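Local coordinates for protein Bm4233, isoform b (Brugia malayi, PDB 6ANY) that probably binds and carries sterols as a secreted venom allergen-like protein of the CAP superfamily, and is a vaccine candidate for lymphatic filariasis, at residues F1-G6 / Q11-I16; G6-Q11 / Q54-A59; V17-K22 / A103-W108; Q60-Q65 / I161-Y166. All coordinates share one frame; numbering follows the deposited sequence.

Contacts 1, 2 and 4 form a chain of neighbours at one end of the CAP domain. Contact 3 lies deeper, its centre about 15 Å from that of contact 1. Contacts 1 and 2 have centres about 6 Å apart and share G6 and Q11. A salt bridge ties them, R13 NE to E56 OE1 at 2.7 Å. Helix 53-63 then leads from contact 2 to contact 4, about 9 Å away between centres, where S58 OG and H165 ND1 probably share a hydrogen bond of 2.8 Å. Helix 10-28 serves contacts 1, 2 and 3. Contacts 3 and 4 meet across strand 159-167, where W107 packs on C164 and Y166.

Contact 1 (F1-G6 / Q11-I16); sequences FECPGG and QQRKDI
K14 lies across the ring of F1, and R13 extends past F1 to C3. This is how the N-terminal arm folds back on helix 10-28, the first helix of the CAP alpha-beta-alpha sandwich. The arm has no regular structure apart from a type II turn from C3 to G6, closed by the bond from G6 N to C3 O. F1 and K14 make a CH-pi contact. K14 CG sits over one face of the ring, 3.3 Å from its centroid and 17° off the ring normal. The lysine chain bends at chi3 and chi4, and its CD and CE follow on past CD2 of F1. R13 takes a different path. Its chain is extended from CG to NE, which brings NH1 up to the carbonyl of F1. NH1 gives a hydrogen bond of 2.9 Å to F1 O. The bond is bent, with an angle of 136° at the hydrogen, and the oxygen lies well out of the guanidinium plane. C3 CB packs over one face of this group, 3.5 Å from R13 NH2, and G6 CA stands at its edge. The strongest partner of R13 is E56, which forms a salt bridge with NE, so the guanidinium is held from both the arm and helix 53-63. C3 is itself fixed by its disulfide to C53. Two waters fill in the polar links. One joins E2 OE1 to C3 N and makes a weak bond with R13 NH1. The other takes a hydrogen bond of 2.9 Å from R13 NH2, in the guanidinium plane.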
# COMPACT_ATOMS: atom_id res chain seq x y z
N PHE A 1 4.04 4.88 16.00
CA PHE A 1 2.59 5.04 15.61
C PHE A 1 1.85 6.25 16.26
O PHE A 1 0.61 6.38 16.18
CB PHE A 1 1.85 3.73 15.89
CG PHE A 1 2.44 2.53 15.18
CD1 PHE A 1 2.46 2.46 13.79
CD2 PHE A 1 3.00 1.45 15.91
CE1 PHE A 1 2.98 1.36 13.12
CE2 PHE A 1 3.52 0.36 15.24
CZ PHE A 1 3.51 0.31 13.82
N GLU A 2 2.62 7.17 16.80
CA GLU A 2 2.11 8.41 17.37
C GLU A 2 2.51 9.51 16.43
O GLU A 2 3.66 9.58 16.06
CB GLU A 2 2.78 8.64 18.71
CG GLU A 2 2.66 7.44 19.69
CD GLU A 2 1.31 7.38 20.40
OE1 GLU A 2 0.50 8.33 20.21
OE2 GLU A 2 1.04 6.37 21.12
N CYS A 3 1.58 10.33 15.95
CA CYS A 3 1.91 11.38 15.00
C CYS A 3 1.28 12.63 15.51
O CYS A 3 0.08 12.71 15.55
CB CYS A 3 1.47 11.09 13.55
SG CYS A 3 2.28 9.66 12.77
N PRO A 4 2.10 13.58 15.95
CA PRO A 4 1.59 14.85 16.48
C PRO A 4 0.75 15.58 15.45
O PRO A 4 1.09 15.61 14.30
CB PRO A 4 2.86 15.63 16.76
CG PRO A 4 3.87 14.55 17.14
CD PRO A 4 3.55 13.43 16.17
N GLY A 5 -0.36 16.12 15.89
CA GLY A 5 -1.32 16.78 15.03
C GLY A 5 -2.10 15.88 14.10
O GLY A 5 -2.77 16.38 13.27
N GLY A 6 -1.97 14.58 14.19
CA GLY A 6 -2.70 13.68 13.32
C GLY A 6 -4.15 13.44 13.71
O GLY A 6 -4.59 13.66 14.84
N GLN A 11 -3.74 2.92 16.70
CA GLN A 11 -4.20 1.63 16.23
C GLN A 11 -4.56 1.55 14.75
O GLN A 11 -4.21 0.61 14.05
CB GLN A 11 -5.39 1.15 17.05
CG GLN A 11 -5.62 -0.33 16.80
CD GLN A 11 -4.47 -1.28 17.26
OE1 GLN A 11 -3.62 -0.93 18.16
NE2 GLN A 11 -4.41 -2.50 16.60
N GLN A 12 -5.20 2.57 14.26
CA GLN A 12 -5.44 2.62 12.85
C GLN A 12 -4.13 2.57 12.06
O GLN A 12 -4.07 1.89 11.08
CB GLN A 12 -6.26 3.84 12.50
CG GLN A 12 -6.49 4.04 11.01
CD GLN A 12 -7.90 3.73 10.50
OE1 GLN A 12 -8.12 2.82 9.70
NE2 GLN A 12 -8.84 4.51 10.97
N ARG A 13 -3.12 3.29 12.49
CA ARG A 13 -1.86 3.33 11.79
C ARG A 13 -1.21 1.95 11.81
O ARG A 13 -0.80 1.43 10.79
CB ARG A 13 -0.94 4.31 12.48
CG ARG A 13 -1.45 5.70 12.51
CD ARG A 13 -0.46 6.62 13.16
NE ARG A 13 -0.91 8.01 13.14
CZ ARG A 13 -1.42 8.67 14.16
NH1 ARG A 13 -1.50 8.16 15.38
NH2 ARG A 13 -1.81 9.90 13.97
N LYS A 14 -1.22 1.33 12.97
CA LYS A 14 -0.69 -0.02 13.09
C LYS A 14 -1.43 -1.03 12.24
O LYS A 14 -0.82 -1.88 11.60
CB LYS A 14 -0.80 -0.53 14.51
CG LYS A 14 0.07 0.20 15.49
CD LYS A 14 -0.13 -0.25 16.95
CE LYS A 14 -0.31 0.91 17.94
NZ LYS A 14 0.50 0.69 19.19
N ASP A 15 -2.75 -0.99 12.25
CA ASP A 15 -3.52 -1.95 11.47
C ASP A 15 -3.19 -1.82 9.95
O ASP A 15 -3.16 -2.82 9.20
CB ASP A 15 -5.00 -1.75 11.74
CG ASP A 15 -5.42 -2.20 13.13
OD1 ASP A 15 -4.59 -2.77 13.85
OD2 ASP A 15 -6.58 -1.95 13.54
N ILE A 16 -3.01 -0.59 9.50
CA ILE A 16 -2.73 -0.36 8.10
C ILE A 16 -1.38 -0.97 7.75
O ILE A 16 -1.28 -1.68 6.76
CB ILE A 16 -2.69 1.12 7.77
CG1 ILE A 16 -4.10 1.63 7.68
CG2 ILE A 16 -1.89 1.38 6.47
CD1 ILE A 16 -4.21 3.14 7.78
O HOH W 1 -0.60 9.94 18.00
O HOH W 2 -2.86 11.64 16.04

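Contact 2 (G6-Q11 / Q54-A59); sequences GRLTPQ and QLENSA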
# COMPACT_ATOMS: atom_id res chain seq x y z
N GLY A 6 -1.97 14.58 14.19
CA GLY A 6 -2.70 13.68 13.32
C GLY A 6 -4.15 13.44 13.71
O GLY A 6 -4.59 13.66 14.84
N ARG A 7 -4.90 12.95 12.74
CA ARG A 7 -6.34 12.68 12.92
C ARG A 7 -6.62 11.20 12.89
O ARG A 7 -7.77 10.79 12.88
CB ARG A 7 -7.11 13.38 11.83
CG ARG A 7 -6.78 14.85 11.80
CD ARG A 7 -7.71 15.63 10.97
NE ARG A 7 -7.51 17.03 11.19
CZ ARG A 7 -8.22 17.98 10.61
NH1 ARG A 7 -9.16 17.68 9.71
NH2 ARG A 7 -7.98 19.24 10.93
N LEU A 8 -5.56 10.40 12.84
CA LEU A 8 -5.70 8.97 12.97
C LEU A 8 -5.35 8.54 14.38
O LEU A 8 -4.59 9.22 15.08
CB LEU A 8 -4.75 8.30 11.95
CG LEU A 8 -5.39 7.86 10.63
CD1 LEU A 8 -5.56 9.06 9.71
CD2 LEU A 8 -4.54 6.83 9.92
N THR A 9 -5.83 7.38 14.78
CA THR A 9 -5.42 6.81 16.07
C THR A 9 -4.18 5.97 15.87
O THR A 9 -3.90 5.60 14.76
CB THR A 9 -6.50 5.92 16.66
OG1 THR A 9 -6.79 4.83 15.74
CG2 THR A 9 -7.73 6.75 17.00
N PRO A 10 -3.42 5.67 16.94
CA PRO A 10 -2.28 4.81 16.79
C PRO A 10 -2.62 3.46 16.25
O PRO A 10 -1.85 2.92 15.40
CB PRO A 10 -1.73 4.70 18.21
CG PRO A 10 -2.17 6.02 18.88
CD PRO A 10 -3.49 6.30 18.28
N GLN A 11 -3.74 2.92 16.70
CA GLN A 11 -4.20 1.63 16.23
C GLN A 11 -4.56 1.55 14.75
O GLN A 11 -4.21 0.61 14.05
CB GLN A 11 -5.39 1.15 17.05
CG GLN A 11 -5.62 -0.33 16.80
CD GLN A 11 -4.47 -1.28 17.26
OE1 GLN A 11 -3.62 -0.93 18.16
NE2 GLN A 11 -4.41 -2.50 16.60
N GLN A 54 5.11 12.17 8.33
CA GLN A 54 5.23 13.12 7.23
C GLN A 54 4.30 12.74 6.10
O GLN A 54 3.65 13.60 5.55
CB GLN A 54 6.69 13.17 6.78
CG GLN A 54 6.97 13.98 5.52
CD GLN A 54 8.43 14.49 5.41
OE1 GLN A 54 9.34 14.16 6.25
NE2 GLN A 54 8.64 15.36 4.44
N LEU A 55 4.25 11.45 5.76
CA LEU A 55 3.37 10.95 4.71
C LEU A 55 1.89 11.05 5.13
O LEU A 55 1.06 11.39 4.33
CB LEU A 55 3.74 9.55 4.24
CG LEU A 55 5.12 9.38 3.55
CD1 LEU A 55 5.17 8.01 2.95
CD2 LEU A 55 5.21 10.45 2.45
N GLU A 56 1.60 10.74 6.38
CA GLU A 56 0.28 10.90 6.90
C GLU A 56 -0.14 12.31 6.81
O GLU A 56 -1.30 12.56 6.56
CB GLU A 56 0.21 10.40 8.35
CG GLU A 56 -0.89 11.02 9.19
CD GLU A 56 -1.13 10.27 10.50
OE1 GLU A 56 -0.30 9.52 10.99
OE2 GLU A 56 -2.18 10.47 11.12
N ASN A 57 0.75 13.26 7.12
CA ASN A 57 0.35 14.66 7.04
C ASN A 57 -0.04 15.10 5.60
O ASN A 57 -1.05 15.83 5.42
CB ASN A 57 1.45 15.62 7.63
CG ASN A 57 1.65 15.43 9.14
OD1 ASN A 57 0.80 14.86 9.81
ND2 ASN A 57 2.83 15.82 9.67
N SER A 58 0.70 14.68 4.58
CA SER A 58 0.35 15.07 3.25
C SER A 58 -0.94 14.35 2.80
O SER A 58 -1.80 14.95 2.11
CB SER A 58 1.47 14.80 2.24
OG SER A 58 1.90 13.47 2.36
N ALA A 59 -1.06 13.08 3.16
CA ALA A 59 -2.26 12.29 2.81
C ALA A 59 -3.51 12.82 3.49
O ALA A 59 -4.55 12.90 2.87
CB ALA A 59 -2.05 10.87 3.20
O HOH W 3 -4.04 12.45 10.01
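L8 lays its CB against the carboxylate of E56, with CB 3.5 Å from OE2. The two side chains run past each other in opposite directions, and L8 CD1 also comes near the same oxygen, at 3.9 Å. G6 adds its CA, 3.9 Å from E56 OE2. The E56 chain is extended beyond CG, and with chi1 at 155° it carries OE2 clear of helix 53-63 to L8. A water bridges the two segments. It donates to E56 OE2 at 2.9 Å and accepts from R7 N at 2.9 Å. The other oxygen, OE1, which has R13 as its charged partner, also accepts a hydrogen bond from W51 NE1, so this largely buried carboxylate is gripped on both oxygens. The positive charge of R13 would be expected to keep it ionised. In the CAP fold this joins the loop leading into the first helix to the second helix, 53-63. T9 is the N-cap of helix 10-28, and its OG1 accepts from Q12 N. On helix 53-63, S58 OG donates to L55 O at 3.0 Å. A59 N bonds to that same oxygen, and both donors approach from one face of the carbonyl plane.

Contact 3 (V17-K22 / A103-W108); sequences VRQNNK and AGKSWW
The indole of W108 meets the amide of N20 obliquely, with N20 ND2 4.2 Å from CZ3. Other aromatic groups help hold this ring: F23 stacks on it and F135 meets it edge-to-face. N20 ND2 has its hydrogen bond with M138 O; the approach to the indole is packing. The neighbouring indole, W107, has the carbonyl oxygen of A103 over one face, 3.0 Å above the plane. Its NE1 bonds to V83 O, which ties this helix to strand 80-87. The larger share of the contact falls to Q19. Its chain leaves the helix fully stretched through CD, with CG opposite the backbone N (chi1 175°), and this reach brings the amide across to helix 99-108. Q19 OE1 rests 3.6 Å from G104 CA, where the facing helix has no side chain in the way. Q19 NE2 lies 3.5 Å from K105 CG, and the two side chains cross at about a right angle. The same NE2 donates to T101 O, while K105 NZ turns off to a salt bridge with E102. The axes of the two helical segments approach to 10.4 Å, at an angle of 24° between their directions, so they run nearly side by side. The Q19 amide spans that distance to G104, and N20 meets W108 beside it. Helices 10-28 and 99-108 thus form part of the CAP alpha-beta-alpha sandwich, packed around its central sheet.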
# COMPACT_ATOMS: atom_id res chain seq x y z
N VAL A 17 -0.39 -0.73 8.62
CA VAL A 17 0.98 -1.21 8.37
C VAL A 17 1.07 -2.74 8.44
O VAL A 17 1.71 -3.36 7.60
CB VAL A 17 1.98 -0.55 9.37
CG1 VAL A 17 3.31 -1.24 9.33
CG2 VAL A 17 2.20 0.90 8.99
N ARG A 18 0.45 -3.31 9.46
CA ARG A 18 0.44 -4.71 9.70
C ARG A 18 -0.25 -5.43 8.57
O ARG A 18 0.34 -6.42 8.04
CB ARG A 18 -0.26 -5.06 11.03
CG ARG A 18 0.61 -4.66 12.20
CD ARG A 18 -0.12 -4.53 13.51
NE ARG A 18 0.77 -3.98 14.57
CZ ARG A 18 0.40 -3.70 15.84
NH1 ARG A 18 -0.86 -3.91 16.29
NH2 ARG A 18 1.30 -3.19 16.65
N GLN A 19 -1.41 -4.92 8.12
CA GLN A 19 -2.08 -5.51 6.95
C GLN A 19 -1.24 -5.46 5.66
O GLN A 19 -1.12 -6.46 4.95
CB GLN A 19 -3.48 -4.87 6.66
CG GLN A 19 -4.14 -5.37 5.38
CD GLN A 19 -5.36 -4.55 4.98
OE1 GLN A 19 -5.25 -3.34 4.76
NE2 GLN A 19 -6.53 -5.20 4.88
N ASN A 20 -0.71 -4.31 5.33
CA ASN A 20 0.05 -4.14 4.07
C ASN A 20 1.32 -5.02 4.10
O ASN A 20 1.65 -5.60 3.11
CB ASN A 20 0.38 -2.67 3.84
CG ASN A 20 0.65 -2.34 2.36
OD1 ASN A 20 0.50 -1.15 1.99
ND2 ASN A 20 1.12 -3.33 1.52
N ASN A 21 1.93 -5.19 5.27
CA ASN A 21 3.14 -5.99 5.41
C ASN A 21 2.78 -7.45 5.38
O ASN A 21 3.53 -8.27 4.84
CB ASN A 21 3.90 -5.70 6.68
CG ASN A 21 4.73 -4.48 6.60
OD1 ASN A 21 5.22 -4.09 5.50
ND2 ASN A 21 4.88 -3.81 7.74
N LYS A 22 1.67 -7.82 5.98
CA LYS A 22 1.16 -9.20 5.83
C LYS A 22 0.91 -9.58 4.35
O LYS A 22 1.32 -10.66 3.89
CB LYS A 22 -0.13 -9.40 6.61
CG LYS A 22 -0.79 -10.75 6.36
CD LYS A 22 -1.90 -10.95 7.40
CE LYS A 22 -2.70 -12.24 7.22
NZ LYS A 22 -3.30 -12.71 8.50
N ALA A 103 -9.66 -0.08 2.83
CA ALA A 103 -9.03 0.45 1.65
C ALA A 103 -7.91 -0.44 1.10
O ALA A 103 -7.74 -0.53 -0.10
CB ALA A 103 -8.48 1.83 1.92
N GLY A 104 -7.17 -1.09 1.97
CA GLY A 104 -6.01 -1.90 1.56
C GLY A 104 -6.56 -3.13 0.90
O GLY A 104 -6.05 -3.57 -0.11
N LYS A 105 -7.64 -3.65 1.43
CA LYS A 105 -8.28 -4.86 0.82
C LYS A 105 -8.81 -4.53 -0.58
O LYS A 105 -8.68 -5.31 -1.53
CB LYS A 105 -9.44 -5.34 1.68
CG LYS A 105 -9.04 -6.31 2.75
CD LYS A 105 -10.05 -6.39 3.88
CE LYS A 105 -11.34 -6.98 3.39
NZ LYS A 105 -12.38 -6.74 4.43
N SER A 106 -9.36 -3.36 -0.73
CA SER A 106 -9.90 -2.92 -2.00
C SER A 106 -8.80 -2.73 -3.04
O SER A 106 -8.83 -3.32 -4.08
CB SER A 106 -10.67 -1.64 -1.84
OG SER A 106 -11.05 -1.19 -3.10
N TRP A 107 -7.80 -1.99 -2.71
CA TRP A 107 -6.61 -1.81 -3.61
C TRP A 107 -5.94 -3.14 -3.95
O TRP A 107 -5.61 -3.44 -5.13
CB TRP A 107 -5.60 -0.85 -2.99
CG TRP A 107 -6.19 0.52 -2.70
CD1 TRP A 107 -7.19 1.10 -3.37
CD2 TRP A 107 -5.83 1.43 -1.64
NE1 TRP A 107 -7.47 2.38 -2.85
CE2 TRP A 107 -6.65 2.58 -1.77
CE3 TRP A 107 -4.92 1.38 -0.60
CZ2 TRP A 107 -6.57 3.66 -0.90
CZ3 TRP A 107 -4.84 2.44 0.26
CH2 TRP A 107 -5.69 3.56 0.12
N TRP A 108 -5.73 -3.92 -2.91
CA TRP A 108 -5.04 -5.20 -3.05
C TRP A 108 -5.84 -6.18 -3.88
O TRP A 108 -5.23 -7.00 -4.62
CB TRP A 108 -4.71 -5.79 -1.68
CG TRP A 108 -3.72 -6.90 -1.79
CD1 TRP A 108 -4.00 -8.25 -2.02
CD2 TRP A 108 -2.28 -6.79 -1.74
NE1 TRP A 108 -2.81 -8.94 -2.09
CE2 TRP A 108 -1.75 -8.09 -1.92
CE3 TRP A 108 -1.39 -5.73 -1.58
CZ2 TRP A 108 -0.40 -8.34 -1.87
CZ3 TRP A 108 -0.05 -6.00 -1.54
CH2 TRP A 108 0.43 -7.28 -1.72

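Contact 4 (Q60-Q65 / I161-Y166); sequences QRWANQ and IAICHY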
# COMPACT_ATOMS: atom_id res chain seq x y z
N GLN A 60 -3.38 13.18 4.76
CA GLN A 60 -4.47 13.79 5.53
C GLN A 60 -4.89 15.13 4.93
O GLN A 60 -6.10 15.40 4.83
CB GLN A 60 -4.06 14.01 7.02
CG GLN A 60 -5.20 14.40 7.89
CD GLN A 60 -6.29 13.36 7.91
OE1 GLN A 60 -6.03 12.24 8.25
NE2 GLN A 60 -7.52 13.72 7.54
N ARG A 61 -3.92 15.96 4.51
CA ARG A 61 -4.28 17.24 3.91
C ARG A 61 -5.19 17.03 2.72
O ARG A 61 -6.13 17.81 2.55
CB ARG A 61 -3.09 18.14 3.52
CG ARG A 61 -2.46 18.82 4.75
CD ARG A 61 -1.32 19.77 4.35
NE ARG A 61 -0.14 19.04 3.85
CZ ARG A 61 0.94 18.67 4.57
NH1 ARG A 61 1.06 18.94 5.87
NH2 ARG A 61 1.92 18.02 3.99
N TRP A 62 -4.91 15.97 1.93
CA TRP A 62 -5.71 15.68 0.80
C TRP A 62 -7.06 15.09 1.13
O TRP A 62 -8.05 15.55 0.60
CB TRP A 62 -4.95 14.86 -0.25
CG TRP A 62 -5.77 14.63 -1.44
CD1 TRP A 62 -6.27 13.46 -1.87
CD2 TRP A 62 -6.27 15.64 -2.32
NE1 TRP A 62 -7.03 13.66 -3.00
CE2 TRP A 62 -7.02 14.98 -3.32
CE3 TRP A 62 -6.07 17.03 -2.41
CZ2 TRP A 62 -7.60 15.65 -4.38
CZ3 TRP A 62 -6.68 17.71 -3.46
CH2 TRP A 62 -7.43 17.02 -4.43
N ALA A 63 -7.11 14.19 2.11
CA ALA A 63 -8.34 13.60 2.58
C ALA A 63 -9.36 14.61 3.08
O ALA A 63 -10.56 14.45 2.85
CB ALA A 63 -8.02 12.59 3.70
N ASN A 64 -8.89 15.63 3.79
CA ASN A 64 -9.70 16.76 4.24
C ASN A 64 -10.49 17.44 3.14
O ASN A 64 -11.50 18.00 3.43
CB ASN A 64 -8.77 17.83 4.90
CG ASN A 64 -8.21 17.36 6.25
OD1 ASN A 64 -8.65 16.33 6.79
ND2 ASN A 64 -7.24 18.07 6.79
N GLN A 65 -10.04 17.38 1.87
CA GLN A 65 -10.78 17.96 0.75
C GLN A 65 -12.06 17.23 0.39
O GLN A 65 -12.90 17.84 -0.25
CB GLN A 65 -9.92 18.04 -0.51
CG GLN A 65 -8.66 18.82 -0.39
CD GLN A 65 -8.86 20.18 0.19
OE1 GLN A 65 -9.64 20.99 -0.32
NE2 GLN A 65 -8.16 20.45 1.28
N ILE A 161 -13.50 8.74 3.05
CA ILE A 161 -12.38 8.80 2.11
C ILE A 161 -11.11 8.40 2.82
O ILE A 161 -10.77 8.95 3.84
CB ILE A 161 -12.19 10.27 1.54
CG1 ILE A 161 -13.43 10.77 0.77
CG2 ILE A 161 -10.92 10.42 0.71
CD1 ILE A 161 -13.39 10.61 -0.72
N ALA A 162 -10.34 7.52 2.22
CA ALA A 162 -9.05 7.18 2.77
C ALA A 162 -7.96 7.43 1.71
O ALA A 162 -8.08 7.00 0.59
CB ALA A 162 -9.05 5.75 3.21
N ILE A 163 -6.90 8.11 2.11
CA ILE A 163 -5.79 8.43 1.21
C ILE A 163 -4.49 7.88 1.82
O ILE A 163 -4.19 8.12 2.96
CB ILE A 163 -5.63 9.96 1.02
CG1 ILE A 163 -6.97 10.65 0.67
CG2 ILE A 163 -4.53 10.24 0.02
CD1 ILE A 163 -7.59 10.29 -0.63
N CYS A 164 -3.74 7.13 1.04
CA CYS A 164 -2.45 6.62 1.49
C CYS A 164 -1.39 7.13 0.54
O CYS A 164 -1.58 7.08 -0.70
CB CYS A 164 -2.45 5.11 1.61
SG CYS A 164 -3.28 4.39 3.03
N HIS A 165 -0.30 7.62 1.12
CA HIS A 165 0.94 8.02 0.44
C HIS A 165 2.11 7.09 0.71
O HIS A 165 2.31 6.61 1.83
CB HIS A 165 1.33 9.42 0.85
CG HIS A 165 0.48 10.48 0.23
ND1 HIS A 165 0.59 11.81 0.54
CD2 HIS A 165 -0.49 10.39 -0.71
CE1 HIS A 165 -0.25 12.51 -0.20
NE2 HIS A 165 -0.90 11.67 -0.98
N TYR A 166 2.89 6.84 -0.33
CA TYR A 166 3.97 5.83 -0.28
C TYR A 166 5.25 6.42 -0.75
O TYR A 166 5.26 7.18 -1.72
CB TYR A 166 3.64 4.64 -1.17
CG TYR A 166 2.25 4.03 -0.96
CD1 TYR A 166 1.12 4.67 -1.41
CD2 TYR A 166 2.09 2.83 -0.30
CE1 TYR A 166 -0.14 4.12 -1.21
CE2 TYR A 166 0.87 2.30 -0.07
CZ TYR A 166 -0.25 2.93 -0.54
OH TYR A 166 -1.43 2.28 -0.28
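Q60 NE2 donates both to N64 OD1 and to I150 O, beside W62 and A63, which meet I163. The bond to N64 OD1 is 2.9 Å long and fairly straight, 161° at the hydrogen. The oxygen lies in the plane of the Q60 amide, but the donor sits above the carbonyl plane of N64. The contact with strand 159-167 itself is apolar. One arm of I163 serves both helix residues. Its CG1 touches A63 CB at 3.7 Å. Its terminal CD1 comes to the edge of the W62 indole, near the ring plane, 3.7 Å from W62 CD1. W62 holds CG anti to its backbone N (chi1 -177°), which sets the indole with its CD1 edge against I163. The indole is anchored beyond the contact by a hydrogen bond from NE1 to G69 O. Two residues after I163, H165 NE2 bonds to E81 OE2. C164, on the other face of the strand, is bonded to C148. C164, H165 and Y166 probably belong to the CAP2 signature of the family. Between helix and strand the closest contacts are carbon on carbon, while the polar atoms of Q60, W62 and H165 named here are paired elsewhere, so the contact itself is dispersive.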